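Local coordinates for protein exoglucanase A (Cellulomonas fimi, PDB 7CBD) that hydrolyses the beta-1,4-glucosidic linkages of cellulose with inversion of anomeric configuration, releasing cellobiose from non-reducing chain ends through the catalytic domain described here, at residues N299-P304 / R324-V329; Y176-L181 / V187-D192; A23-A28 / G413-E418; A78-A83 / Y137-I142; P97-D100 / S106-E109. All blocks are in the same frame, centred on the assembly; numbering follows the deposited sequence. Where two conformers were deposited one is given.

Contact 1 of 5, residues N299-P304 / R324-V329; sequences NGWGGP and RVDRRV
Trp301 lays one face of its indole on the backbone of Asp326 and Arg327, and most of the contact is this ring packed over chain. Asp326 CA stands 3.7 Å from the centroid of the five-membered ring, only 2° off its normal, a CH-pi contact of near-ideal geometry. The same face carries Arg327 N toward the rim. Further back, Trp301 CB abuts Val325 O at 3.2 Å, and a water donates to both Trp301 O and Val325 O.

With CG opposite the backbone N (chi1 -171°), the Asp326 carboxylate runs beneath the indole, its plane 22° from that of the ring and its OD1 3.5 Å from Trp301 CZ2. Arg328 fixes it there: NE and NH2 grip the two oxygens side-on, in the guanidinium plane, with NH2 2.8 Å from OD2. A bend at chi3 turns the guanidinium back to the carboxylate, while Arg328 CG packs 3.6 Å from Trp301 CZ2. The indole NE1 is bonded to Thr236 O, which sets the rotation of the ring.

Asp326 OD1 also accepts from Arg328 N, closing an Asx turn. The turn lies in the loop after helix 316-323 in the family 6 catalytic domain, with the Arg328 side chain about 9 Å from that of the predicted catalytic residue Asp371.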
# COMPACT_ATOMS: atom_id res chain seq x y z
N ASN A 299 3.02 -8.69 1.09
CA ASN A 299 2.96 -9.41 -0.18
C ASN A 299 3.96 -10.56 -0.28
O ASN A 299 4.25 -11.02 -1.38
CB ASN A 299 3.08 -8.46 -1.38
CG ASN A 299 4.45 -7.80 -1.49
OD1 ASN A 299 5.34 -8.06 -0.68
ND2 ASN A 299 4.61 -6.94 -2.49
N GLY A 300 4.48 -11.04 0.86
CA GLY A 300 5.51 -12.07 0.82
C GLY A 300 5.01 -13.45 0.45
O GLY A 300 5.71 -14.21 -0.22
N TRP A 301 3.81 -13.82 0.92
CA TRP A 301 3.25 -15.15 0.66
C TRP A 301 4.23 -16.28 0.97
O TRP A 301 4.51 -17.15 0.14
CB TRP A 301 2.69 -15.24 -0.77
CG TRP A 301 1.49 -14.39 -0.94
CD1 TRP A 301 1.39 -13.21 -1.62
CD2 TRP A 301 0.19 -14.63 -0.36
NE1 TRP A 301 0.12 -12.71 -1.53
CE2 TRP A 301 -0.64 -13.55 -0.76
CE3 TRP A 301 -0.35 -15.64 0.44
CZ2 TRP A 301 -1.98 -13.47 -0.37
CZ3 TRP A 301 -1.68 -15.55 0.82
CH2 TRP A 301 -2.48 -14.47 0.42
N GLY A 302 4.76 -16.26 2.19
CA GLY A 302 5.67 -17.28 2.66
C GLY A 302 5.00 -18.28 3.58
O GLY A 302 3.79 -18.50 3.54
N GLY A 303 5.82 -18.91 4.42
CA GLY A 303 5.33 -19.95 5.29
C GLY A 303 5.22 -21.28 4.58
O GLY A 303 5.60 -21.43 3.42
N PRO A 304 4.67 -22.28 5.28
CA PRO A 304 4.67 -23.65 4.74
C PRO A 304 3.80 -23.83 3.50
O PRO A 304 4.01 -24.80 2.76
CB PRO A 304 4.16 -24.50 5.91
CG PRO A 304 3.43 -23.54 6.79
CD PRO A 304 4.14 -22.22 6.65
N ARG A 324 1.32 -20.89 -7.96
CA ARG A 324 1.27 -19.49 -7.56
C ARG A 324 1.57 -19.34 -6.08
O ARG A 324 1.13 -20.15 -5.26
CB ARG A 324 -0.11 -18.90 -7.87
CG ARG A 324 -1.32 -19.55 -7.19
CD ARG A 324 -2.57 -18.86 -7.71
NE ARG A 324 -3.84 -19.56 -7.57
CZ ARG A 324 -4.72 -19.36 -6.59
NH1 ARG A 324 -4.42 -18.55 -5.58
NH2 ARG A 324 -5.88 -19.99 -6.61
N VAL A 325 2.34 -18.31 -5.74
CA VAL A 325 2.57 -18.02 -4.33
C VAL A 325 1.42 -17.23 -3.74
O VAL A 325 1.12 -17.37 -2.55
CB VAL A 325 3.95 -17.38 -4.05
CG1 VAL A 325 5.07 -18.25 -4.61
CG2 VAL A 325 4.02 -15.96 -4.60
N ASP A 326 0.76 -16.38 -4.53
CA ASP A 326 -0.44 -15.70 -4.05
C ASP A 326 -1.51 -16.76 -3.82
O ASP A 326 -1.98 -17.39 -4.77
CB ASP A 326 -0.90 -14.70 -5.11
CG ASP A 326 -2.01 -13.78 -4.62
OD1 ASP A 326 -2.79 -14.17 -3.73
OD2 ASP A 326 -2.11 -12.66 -5.15
N ARG A 327 -1.88 -16.97 -2.56
CA ARG A 327 -2.82 -18.03 -2.19
C ARG A 327 -4.26 -17.53 -2.04
O ARG A 327 -5.11 -18.27 -1.54
CB ARG A 327 -2.37 -18.75 -0.91
CG ARG A 327 -0.94 -19.30 -0.93
CD ARG A 327 -0.65 -20.15 -2.16
NE ARG A 327 -1.59 -21.26 -2.30
CZ ARG A 327 -1.68 -22.03 -3.38
NH1 ARG A 327 -2.58 -23.00 -3.42
NH2 ARG A 327 -0.87 -21.85 -4.42
N ARG A 328 -4.55 -16.30 -2.46
CA ARG A 328 -5.90 -15.79 -2.33
C ARG A 328 -6.88 -16.57 -3.19
O ARG A 328 -6.52 -17.25 -4.15
CB ARG A 328 -5.94 -14.32 -2.75
CG ARG A 328 -5.36 -13.38 -1.73
CD ARG A 328 -5.50 -11.95 -2.18
NE ARG A 328 -4.56 -11.65 -3.25
CZ ARG A 328 -4.36 -10.44 -3.74
NH1 ARG A 328 -5.09 -9.41 -3.31
NH2 ARG A 328 -3.45 -10.25 -4.69
N VAL A 329 -8.16 -16.46 -2.82
CA VAL A 329 -9.23 -17.02 -3.65
C VAL A 329 -9.25 -16.35 -5.02
O VAL A 329 -9.52 -16.99 -6.04
CB VAL A 329 -10.58 -16.90 -2.91
CG1 VAL A 329 -11.69 -17.56 -3.71
CG2 VAL A 329 -10.50 -17.50 -1.51
O HOH W 1 2.63 -18.89 -0.92

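Contact 2 of 5, residues Y176-L181 / V187-D192; sequences YALDKL and VYNYID
Leu178 and Leu181 of helix 161-182 meet alternate residues of strand 187-192, the closing half of a beta-alpha-beta crossover: strand 141-146 leads into the helix and lies parallel to strand 187-192 in the barrel-like sheet of the glycosyl hydrolase family 6 fold. The short helix and strand segments run antiparallel, their axes 9.2 Å apart at an angle of 159°.

Apolar packing comes first. Leu178 holds CG beside its backbone N (chi1 -70°), which carries its methyls forward to the strand; CD2 lies 4.1 Å from Ile191 CD1, the two side chains crossing at about a right angle. One helical turn on, Leu181 CB faces Val187 CG1 at 3.9 Å. Phe212 of helix 202-218 touches Ile191 as well, and Val215 touches Leu178, so the next helix round the barrel shares this layer.

The second kind of contact is polar against apolar. No hydrogen bond joins the two segments, yet Asn189 starts toward the helix and its amide lies against both leucines. Leu178 CD2 packs 3.7 Å from Asn189 ND2 and also meets its CB. The amide nitrogen, set among apolar groups, donates to Ser225 O in the loop before the neighbouring strand 228-231, a bond that fixes which way the amide is turned. The oxygen fares differently: Asn189 OD1 is buried against Leu181 CB at 3.5 Å, with Leu181 CD1 close by, and has no hydrogen-bonding partner in the model.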
# COMPACT_ATOMS: atom_id res chain seq x y z
N TYR A 176 -5.64 19.33 -6.28
CA TYR A 176 -5.37 20.25 -5.18
C TYR A 176 -4.26 19.72 -4.29
O TYR A 176 -3.36 20.47 -3.89
CB TYR A 176 -6.65 20.46 -4.37
CG TYR A 176 -6.56 21.59 -3.38
CD1 TYR A 176 -6.78 22.90 -3.78
CD2 TYR A 176 -6.25 21.35 -2.05
CE1 TYR A 176 -6.71 23.94 -2.87
CE2 TYR A 176 -6.17 22.38 -1.13
CZ TYR A 176 -6.39 23.68 -1.55
OH TYR A 176 -6.31 24.70 -0.64
N ALA A 177 -4.31 18.42 -3.95
CA ALA A 177 -3.26 17.82 -3.14
C ALA A 177 -1.91 17.98 -3.82
O ALA A 177 -0.93 18.41 -3.19
CB ALA A 177 -3.58 16.34 -2.91
N LEU A 178 -1.84 17.65 -5.11
CA LEU A 178 -0.58 17.76 -5.84
C LEU A 178 -0.09 19.20 -5.91
O LEU A 178 1.11 19.46 -5.71
CB LEU A 178 -0.74 17.19 -7.25
CG LEU A 178 -0.91 15.67 -7.35
CD1 LEU A 178 -1.20 15.30 -8.79
CD2 LEU A 178 0.32 14.93 -6.87
N ASP A 179 -0.99 20.15 -6.18
CA ASP A 179 -0.58 21.55 -6.26
C ASP A 179 -0.01 22.03 -4.93
O ASP A 179 1.05 22.67 -4.89
CB ASP A 179 -1.77 22.44 -6.65
CG ASP A 179 -2.12 22.37 -8.14
OD1 ASP A 179 -1.29 21.92 -8.96
OD2 ASP A 179 -3.25 22.80 -8.48
N LYS A 180 -0.70 21.73 -3.83
CA LYS A 180 -0.26 22.22 -2.53
C LYS A 180 1.02 21.54 -2.08
O LYS A 180 1.91 22.18 -1.51
CB LYS A 180 -1.37 22.01 -1.49
CG LYS A 180 -2.58 22.90 -1.73
CD LYS A 180 -2.32 24.32 -1.27
CE LYS A 180 -2.26 24.38 0.25
NZ LYS A 180 -2.34 25.78 0.79
N LEU A 181 1.13 20.23 -2.30
CA LEU A 181 2.28 19.48 -1.81
C LEU A 181 3.50 19.69 -2.69
O LEU A 181 4.62 19.80 -2.18
CB LEU A 181 1.94 18.00 -1.70
CG LEU A 181 0.91 17.67 -0.62
CD1 LEU A 181 0.54 16.20 -0.66
CD2 LEU A 181 1.42 18.03 0.74
N VAL A 187 8.86 17.83 -0.34
CA VAL A 187 7.79 16.85 -0.47
C VAL A 187 7.88 16.22 -1.85
O VAL A 187 8.05 16.92 -2.86
CB VAL A 187 6.41 17.48 -0.23
CG1 VAL A 187 5.30 16.45 -0.44
CG2 VAL A 187 6.33 18.05 1.18
N TYR A 188 7.76 14.89 -1.89
CA TYR A 188 7.87 14.07 -3.09
C TYR A 188 6.57 13.30 -3.22
O TYR A 188 6.20 12.54 -2.32
CB TYR A 188 9.06 13.11 -2.95
CG TYR A 188 10.37 13.88 -2.87
CD1 TYR A 188 11.16 14.04 -4.01
CD2 TYR A 188 10.79 14.49 -1.69
CE1 TYR A 188 12.33 14.79 -3.97
CE2 TYR A 188 11.96 15.24 -1.63
CZ TYR A 188 12.73 15.39 -2.78
OH TYR A 188 13.89 16.13 -2.76
N ASN A 189 5.85 13.52 -4.32
CA ASN A 189 4.50 13.00 -4.49
C ASN A 189 4.54 11.71 -5.28
O ASN A 189 4.97 11.70 -6.45
CB ASN A 189 3.63 14.02 -5.23
CG ASN A 189 3.36 15.24 -4.40
OD1 ASN A 189 3.28 15.18 -3.18
ND2 ASN A 189 3.22 16.38 -5.06
N TYR A 190 4.06 10.63 -4.67
CA TYR A 190 3.96 9.32 -5.31
C TYR A 190 2.48 8.99 -5.47
O TYR A 190 1.78 8.74 -4.49
CB TYR A 190 4.68 8.26 -4.48
CG TYR A 190 6.19 8.35 -4.60
CD1 TYR A 190 6.87 7.62 -5.56
CD2 TYR A 190 6.93 9.19 -3.77
CE1 TYR A 190 8.26 7.71 -5.69
CE2 TYR A 190 8.32 9.29 -3.89
CZ TYR A 190 8.97 8.54 -4.85
OH TYR A 190 10.34 8.63 -4.97
N ILE A 191 2.01 9.03 -6.72
CA ILE A 191 0.61 8.75 -7.02
C ILE A 191 0.36 7.25 -6.92
O ILE A 191 1.13 6.44 -7.44
CB ILE A 191 0.26 9.30 -8.41
CG1 ILE A 191 0.08 10.83 -8.36
CG2 ILE A 191 -0.97 8.60 -8.99
CD1 ILE A 191 -1.28 11.27 -7.84
N ASP A 192 -0.73 6.87 -6.26
CA ASP A 192 -1.06 5.46 -6.15
C ASP A 192 -1.50 4.90 -7.50
O ASP A 192 -2.27 5.53 -8.23
CB ASP A 192 -2.20 5.28 -5.15
CG ASP A 192 -2.55 3.84 -4.95
OD1 ASP A 192 -1.91 3.23 -4.08
OD2 ASP A 192 -3.43 3.32 -5.68

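Contact 3 of 5, residues A23-A28 / G413-E418; sequences ASVNAA and GQWFEE
Trp415 reaches from the loop before helix 417-425 to lie along helix 19-30, and it carries nearly the whole contact. Its CG is anti to the backbone N (chi1 -169°), which extends the indole away from its own chain and brings the six-membered ring up to the helix. The first of its partners, Ala28, sets its single methyl 3.6 Å from Trp415 CZ2. One turn earlier, Ser24 packs through carbon and not through its hydroxyl: CB is 3.9 Å from Trp415 CE3, while OG turns back to bond Thr20 O within the helix. The carbonyl oxygen of Ser24 stands over one face of the indole, offset toward the rim. Val25 CG2 meets Trp415 CH2 at 3.8 Å.

This joins an early helix to a late one in the catalytic domain, which has the glycosyl hydrolase family 6 fold. The chain just before Trp415 bonds Ser370 through the backbones of Gly413 and Gln414; the Trp415 side chain is about 12 Å from that of Asp371. Phe420 of helix 417-425 also meets the Trp415 ring and touches Ala28 and Val25. With an alanine here in place of Trp415, a gap would probably open between helix 19-30 and the loop before helix 417-425, taking the indole from Ser24 CB and the Ala28 methyl.

Polar links fringe the indole. A water donates to Ala28 O and, at 2.7 Å, to Glu417 OE2, and the other oxygen of Glu417 forms a salt bridge with Arg31.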
# COMPACT_ATOMS: atom_id res chain seq x y z
N ALA A 23 5.69 0.38 19.08
CA ALA A 23 5.21 -0.03 20.40
C ALA A 23 4.10 -1.07 20.27
O ALA A 23 4.05 -2.03 21.05
CB ALA A 23 4.76 1.18 21.20
N SER A 24 3.20 -0.90 19.29
CA SER A 24 2.17 -1.90 19.06
C SER A 24 2.78 -3.25 18.70
O SER A 24 2.32 -4.30 19.17
CB SER A 24 1.23 -1.43 17.96
OG SER A 24 0.57 -0.24 18.35
N VAL A 25 3.81 -3.25 17.86
CA VAL A 25 4.46 -4.50 17.49
C VAL A 25 5.14 -5.13 18.70
O VAL A 25 5.01 -6.34 18.95
CB VAL A 25 5.46 -4.28 16.34
CG1 VAL A 25 6.24 -5.55 16.07
CG2 VAL A 25 4.74 -3.81 15.09
N ASN A 26 5.86 -4.33 19.48
CA ASN A 26 6.53 -4.88 20.66
C ASN A 26 5.53 -5.42 21.68
O ASN A 26 5.81 -6.41 22.37
CB ASN A 26 7.45 -3.83 21.28
CG ASN A 26 8.73 -3.64 20.49
OD1 ASN A 26 9.26 -4.58 19.91
ND2 ASN A 26 9.24 -2.41 20.47
N ALA A 27 4.36 -4.78 21.82
CA ALA A 27 3.33 -5.33 22.69
C ALA A 27 2.85 -6.68 22.18
O ALA A 27 2.68 -7.63 22.96
CB ALA A 27 2.18 -4.34 22.84
N ALA A 28 2.65 -6.80 20.86
CA ALA A 28 2.29 -8.08 20.28
C ALA A 28 3.37 -9.13 20.55
O ALA A 28 3.06 -10.29 20.84
CB ALA A 28 2.04 -7.93 18.78
N GLY A 413 -7.21 0.03 10.63
CA GLY A 413 -6.22 0.72 11.43
C GLY A 413 -6.03 0.17 12.83
O GLY A 413 -5.04 0.49 13.48
N GLN A 414 -6.97 -0.65 13.31
CA GLN A 414 -6.85 -1.25 14.63
C GLN A 414 -5.96 -2.50 14.57
O GLN A 414 -5.82 -3.14 13.52
CB GLN A 414 -8.23 -1.61 15.17
CG GLN A 414 -9.13 -0.41 15.39
CD GLN A 414 -8.57 0.54 16.44
OE1 GLN A 414 -8.39 0.15 17.59
NE2 GLN A 414 -8.30 1.77 16.04
N TRP A 415 -5.36 -2.83 15.71
CA TRP A 415 -4.45 -3.97 15.77
C TRP A 415 -5.21 -5.28 15.59
O TRP A 415 -6.21 -5.53 16.28
CB TRP A 415 -3.70 -3.99 17.10
CG TRP A 415 -2.60 -4.98 17.04
CD1 TRP A 415 -2.59 -6.24 17.57
CD2 TRP A 415 -1.37 -4.83 16.34
NE1 TRP A 415 -1.42 -6.87 17.27
CE2 TRP A 415 -0.65 -6.02 16.51
CE3 TRP A 415 -0.79 -3.79 15.60
CZ2 TRP A 415 0.61 -6.21 15.97
CZ3 TRP A 415 0.46 -3.98 15.06
CH2 TRP A 415 1.15 -5.18 15.25
N PHE A 416 -4.72 -6.12 14.69
CA PHE A 416 -5.38 -7.37 14.32
C PHE A 416 -4.45 -8.51 14.76
O PHE A 416 -3.55 -8.91 14.03
CB PHE A 416 -5.61 -7.37 12.82
CG PHE A 416 -6.59 -8.42 12.33
CD1 PHE A 416 -7.08 -8.35 11.04
CD2 PHE A 416 -7.02 -9.45 13.15
CE1 PHE A 416 -7.96 -9.30 10.56
CE2 PHE A 416 -7.92 -10.41 12.68
CZ PHE A 416 -8.39 -10.33 11.39
N GLU A 417 -4.71 -9.03 15.97
CA GLU A 417 -3.78 -9.93 16.64
C GLU A 417 -3.44 -11.16 15.81
O GLU A 417 -2.27 -11.45 15.56
CB GLU A 417 -4.37 -10.35 17.99
CG GLU A 417 -3.40 -11.11 18.88
CD GLU A 417 -2.41 -10.20 19.59
OE1 GLU A 417 -2.48 -8.97 19.39
OE2 GLU A 417 -1.56 -10.71 20.35
N GLU A 418 -4.48 -11.89 15.38
CA GLU A 418 -4.26 -13.14 14.66
C GLU A 418 -3.61 -12.89 13.31
O GLU A 418 -2.74 -13.65 12.87
CB GLU A 418 -5.60 -13.86 14.45
CG GLU A 418 -6.32 -14.21 15.73
CD GLU A 418 -7.45 -13.25 16.03
OE1 GLU A 418 -7.21 -12.02 15.96
OE2 GLU A 418 -8.56 -13.73 16.33
O HOH W 2 0.89 -11.40 19.45

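Contact 4 of 5, residues A78-A83 / Y137-I142; sequences AQQKAA and YESIRI
The flat amide of Gln80 has the carbonyl oxygen of Ser139 standing above its plane, 3.6 Å from Gln80 CD and 3.5 Å from Gln80 CG. Its two polar ends look to other partners. A water donates to Gln80 OE1 at 2.6 Å and accepts from Ser139 OG, bridging helix and turn, while Gln80 NE2 donates to Val85 O, just past the end of the helix. Gripped at both ends, the amide has its rotation settled.

Gln80 CG lies opposite the backbone N (chi1 -170°), and a bend at chi2 (-79°) folds the amide over the Ser139 carbonyl. Nearer the backbone, Gln80 CB touches Ile140 CG2 at 4.0 Å. A leucine at Gln80 would probably leave Val85 O without this donor and the bridging water without one of its anchors.

Ser139 and Ile140 belong to a type I beta turn, Tyr137 to Ile140, closed by the Ile140 N to Tyr137 O bond. The turn feeds strand 141-146, whereas helix 69-83 leads to strand 87-93, the parallel neighbour of that strand; Val77 of the helix touches Ser139, and Leu87 of strand 87-93 touches Gln80.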
# COMPACT_ATOMS: atom_id res chain seq x y z
N ALA A 78 14.37 14.41 14.50
CA ALA A 78 15.33 13.85 15.45
C ALA A 78 16.01 12.60 14.88
O ALA A 78 17.22 12.42 15.03
CB ALA A 78 14.65 13.54 16.79
N GLN A 79 15.23 11.74 14.21
CA GLN A 79 15.81 10.54 13.61
C GLN A 79 16.80 10.90 12.50
O GLN A 79 17.85 10.25 12.38
CB GLN A 79 14.70 9.63 13.08
CG GLN A 79 13.92 8.93 14.17
CD GLN A 79 12.81 8.05 13.63
OE1 GLN A 79 12.93 7.48 12.54
NE2 GLN A 79 11.72 7.92 14.39
N GLN A 80 16.50 11.93 11.72
CA GLN A 80 17.42 12.36 10.67
C GLN A 80 18.74 12.84 11.27
O GLN A 80 19.82 12.50 10.76
CB GLN A 80 16.78 13.46 9.82
CG GLN A 80 17.57 13.82 8.56
CD GLN A 80 18.75 14.72 8.86
OE1 GLN A 80 18.62 15.68 9.63
NE2 GLN A 80 19.90 14.40 8.28
N LYS A 81 18.67 13.63 12.34
CA LYS A 81 19.89 14.08 13.01
C LYS A 81 20.75 12.91 13.45
O LYS A 81 21.98 12.93 13.29
CB LYS A 81 19.53 14.92 14.24
CG LYS A 81 18.74 16.17 13.98
CD LYS A 81 19.52 17.12 13.12
CE LYS A 81 18.79 18.45 12.97
NZ LYS A 81 19.70 19.44 12.35
N ALA A 82 20.13 11.88 14.03
CA ALA A 82 20.90 10.74 14.51
C ALA A 82 21.48 9.92 13.36
O ALA A 82 22.54 9.29 13.52
CB ALA A 82 20.04 9.87 15.43
N ALA A 83 20.83 9.93 12.20
CA ALA A 83 21.32 9.16 11.06
C ALA A 83 22.43 9.88 10.31
O ALA A 83 23.30 9.22 9.73
CB ALA A 83 20.17 8.87 10.09
N TYR A 137 10.90 21.65 9.31
CA TYR A 137 10.99 20.34 8.68
C TYR A 137 11.80 20.35 7.39
O TYR A 137 11.80 19.36 6.67
CB TYR A 137 9.59 19.75 8.48
CG TYR A 137 8.82 19.79 9.78
CD1 TYR A 137 7.59 20.43 9.88
CD2 TYR A 137 9.37 19.24 10.93
CE1 TYR A 137 6.92 20.48 11.09
CE2 TYR A 137 8.72 19.29 12.14
CZ TYR A 137 7.49 19.91 12.22
OH TYR A 137 6.84 19.95 13.42
N GLU A 138 12.52 21.44 7.11
CA GLU A 138 13.34 21.49 5.91
C GLU A 138 14.44 20.44 5.91
O GLU A 138 14.93 20.07 4.84
CB GLU A 138 13.89 22.90 5.70
CG GLU A 138 12.81 23.91 5.35
CD GLU A 138 13.36 25.25 4.93
OE1 GLU A 138 14.53 25.54 5.24
OE2 GLU A 138 12.60 26.02 4.29
N SER A 139 14.81 19.93 7.08
CA SER A 139 15.90 18.95 7.19
C SER A 139 15.46 17.52 6.90
O SER A 139 16.30 16.62 6.96
CB SER A 139 16.52 19.03 8.59
OG SER A 139 15.54 18.78 9.58
N ILE A 140 14.18 17.28 6.62
CA ILE A 140 13.71 15.95 6.26
C ILE A 140 13.07 16.00 4.88
O ILE A 140 12.80 17.07 4.33
CB ILE A 140 12.75 15.34 7.31
CG1 ILE A 140 11.43 16.12 7.35
CG2 ILE A 140 13.43 15.26 8.68
CD1 ILE A 140 10.39 15.48 8.23
N ARG A 141 12.85 14.82 4.31
CA ARG A 141 12.10 14.67 3.08
C ARG A 141 10.82 13.93 3.41
O ARG A 141 10.80 13.05 4.27
CB ARG A 141 12.91 13.86 2.06
CG ARG A 141 14.23 14.50 1.69
CD ARG A 141 15.10 13.58 0.85
NE ARG A 141 16.32 14.26 0.44
CZ ARG A 141 17.34 13.68 -0.18
NH1 ARG A 141 17.33 12.38 -0.46
NH2 ARG A 141 18.39 14.42 -0.51
N ILE A 142 9.73 14.29 2.73
CA ILE A 142 8.44 13.65 2.93
C ILE A 142 8.05 12.99 1.61
O ILE A 142 7.96 13.66 0.58
CB ILE A 142 7.36 14.64 3.40
CG1 ILE A 142 7.80 15.31 4.73
CG2 ILE A 142 6.02 13.92 3.54
CD1 ILE A 142 8.41 16.69 4.56
O HOH W 3 16.60 16.73 10.95

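Contact 5 of 5, residues P97-D100 / S106-E109; sequences PGRD and SNGE
Asn107 OD1 meets two side chains of the facing segment, Arg99 and Asp100. From Arg99, NH2 donates to it over 3.1 Å in a nearly straight bond (169°). The bond lies in the guanidinium plane but reaches the amide oxygen from above the carbonyl plane, not on a lone pair. Asp100 OD2 is 2.8 Å from the same Asn107 OD1, a pair of acceptors and no hydrogen bond. Arg99 lies beside both, since its NE makes a salt bridge with Asp100 OD2 at 2.9 Å; its positive charge probably eases the closeness of the two oxygens. A bend at chi3 (70°) in an otherwise extended chain turns the guanidinium edge toward this pair.

Beneath the arginine, Gly108 CA packs 3.7 Å from Arg99 CB and approaches a face of the guanidinium. Gly108, lacking a side chain, lets Arg99 CB come this close. Between the backbones, a water accepts from Asn107 N and lies 2.9 Å from Asp100 O, to which it probably donates.

Both segments belong to one long loop between strand 87-93 and helix 114-132, folded back on itself beside the catalytic centre of the family 6 domain. The side chain of Asp100 is about 3 Å from that of Asp149, the probable proton donor.

A second shell holds the first in place. Tyr94 bonds Asp100 OD1 through its OH, offers its ring to Arg99 in a cation-pi contact, and takes a bond from Arg99 NH1 on its carbonyl; Asp55 O accepts from NH1 too. Next in the chain, Cys101 is joined by a disulfide to Cys163 of helix 161-182.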
# COMPACT_ATOMS: atom_id res chain seq x y z
N PRO A 97 -13.09 13.19 -0.97
CA PRO A 97 -14.55 13.06 -0.99
C PRO A 97 -14.94 11.82 -1.78
O PRO A 97 -14.36 11.53 -2.82
CB PRO A 97 -15.01 14.35 -1.70
CG PRO A 97 -13.86 15.30 -1.53
CD PRO A 97 -12.63 14.45 -1.58
N GLY A 98 -15.91 11.07 -1.26
CA GLY A 98 -16.33 9.85 -1.91
C GLY A 98 -15.27 8.77 -1.93
O GLY A 98 -15.25 7.93 -2.84
N ARG A 99 -14.38 8.76 -0.93
CA ARG A 99 -13.26 7.83 -0.88
C ARG A 99 -13.73 6.39 -1.07
O ARG A 99 -14.78 6.00 -0.57
CB ARG A 99 -12.56 7.95 0.47
CG ARG A 99 -11.07 7.67 0.42
CD ARG A 99 -10.43 7.75 1.80
NE ARG A 99 -10.86 6.63 2.63
CZ ARG A 99 -10.60 6.52 3.93
NH1 ARG A 99 -9.89 7.46 4.56
NH2 ARG A 99 -11.04 5.47 4.60
N ASP A 100 -12.92 5.61 -1.78
CA ASP A 100 -13.17 4.18 -1.98
C ASP A 100 -14.55 3.93 -2.59
O ASP A 100 -15.38 3.20 -2.05
CB ASP A 100 -13.01 3.40 -0.67
CG ASP A 100 -11.74 3.76 0.08
OD1 ASP A 100 -10.64 3.44 -0.41
OD2 ASP A 100 -11.85 4.38 1.15
N SER A 106 -20.18 3.32 2.67
CA SER A 106 -19.69 4.70 2.66
C SER A 106 -18.45 4.73 3.54
O SER A 106 -18.52 4.97 4.75
CB SER A 106 -20.77 5.66 3.15
OG SER A 106 -21.96 5.50 2.40
N ASN A 107 -17.29 4.47 2.93
CA ASN A 107 -16.07 4.30 3.70
C ASN A 107 -15.38 5.63 4.01
O ASN A 107 -14.70 5.73 5.04
CB ASN A 107 -15.10 3.38 2.95
CG ASN A 107 -13.96 2.92 3.83
OD1 ASN A 107 -12.79 3.11 3.49
ND2 ASN A 107 -14.28 2.30 4.96
N GLY A 108 -15.52 6.64 3.16
CA GLY A 108 -14.86 7.91 3.38
C GLY A 108 -15.71 8.86 4.21
O GLY A 108 -16.92 8.95 4.03
N GLU A 109 -15.06 9.58 5.13
CA GLU A 109 -15.77 10.51 5.99
C GLU A 109 -16.31 11.73 5.25
O GLU A 109 -17.25 12.36 5.73
CB GLU A 109 -14.90 10.96 7.16
CG GLU A 109 -13.74 11.85 6.75
CD GLU A 109 -12.86 12.26 7.91
OE1 GLU A 109 -13.11 11.82 9.05
OE2 GLU A 109 -11.90 13.02 7.67
O HOH W 4 -16.91 3.92 0.32

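In the fold
Contacts 1 and 2 are buried, while contacts 3, 4 and 5 are partly buried. Contacts 2 and 4 share the parallel sheet: strands 187-192 and 141-146 are neighbours, and Tyr188 N probably bonds Ile142 O between them. Contacts 1 and 2 lie on opposite sides of the chain's centre, about 33 Å apart between centres. Chemistry follows place. Between helix and sheet, contact 2 relies on methyl groups and one asparagine, whereas contact 4, farther out, is completed by water. In the loops, contacts 1 and 5 use arginine-aspartate pairs, but contact 5 lies beside the probable proton donor. Contact 3 spans most of the chain through a single tryptophan.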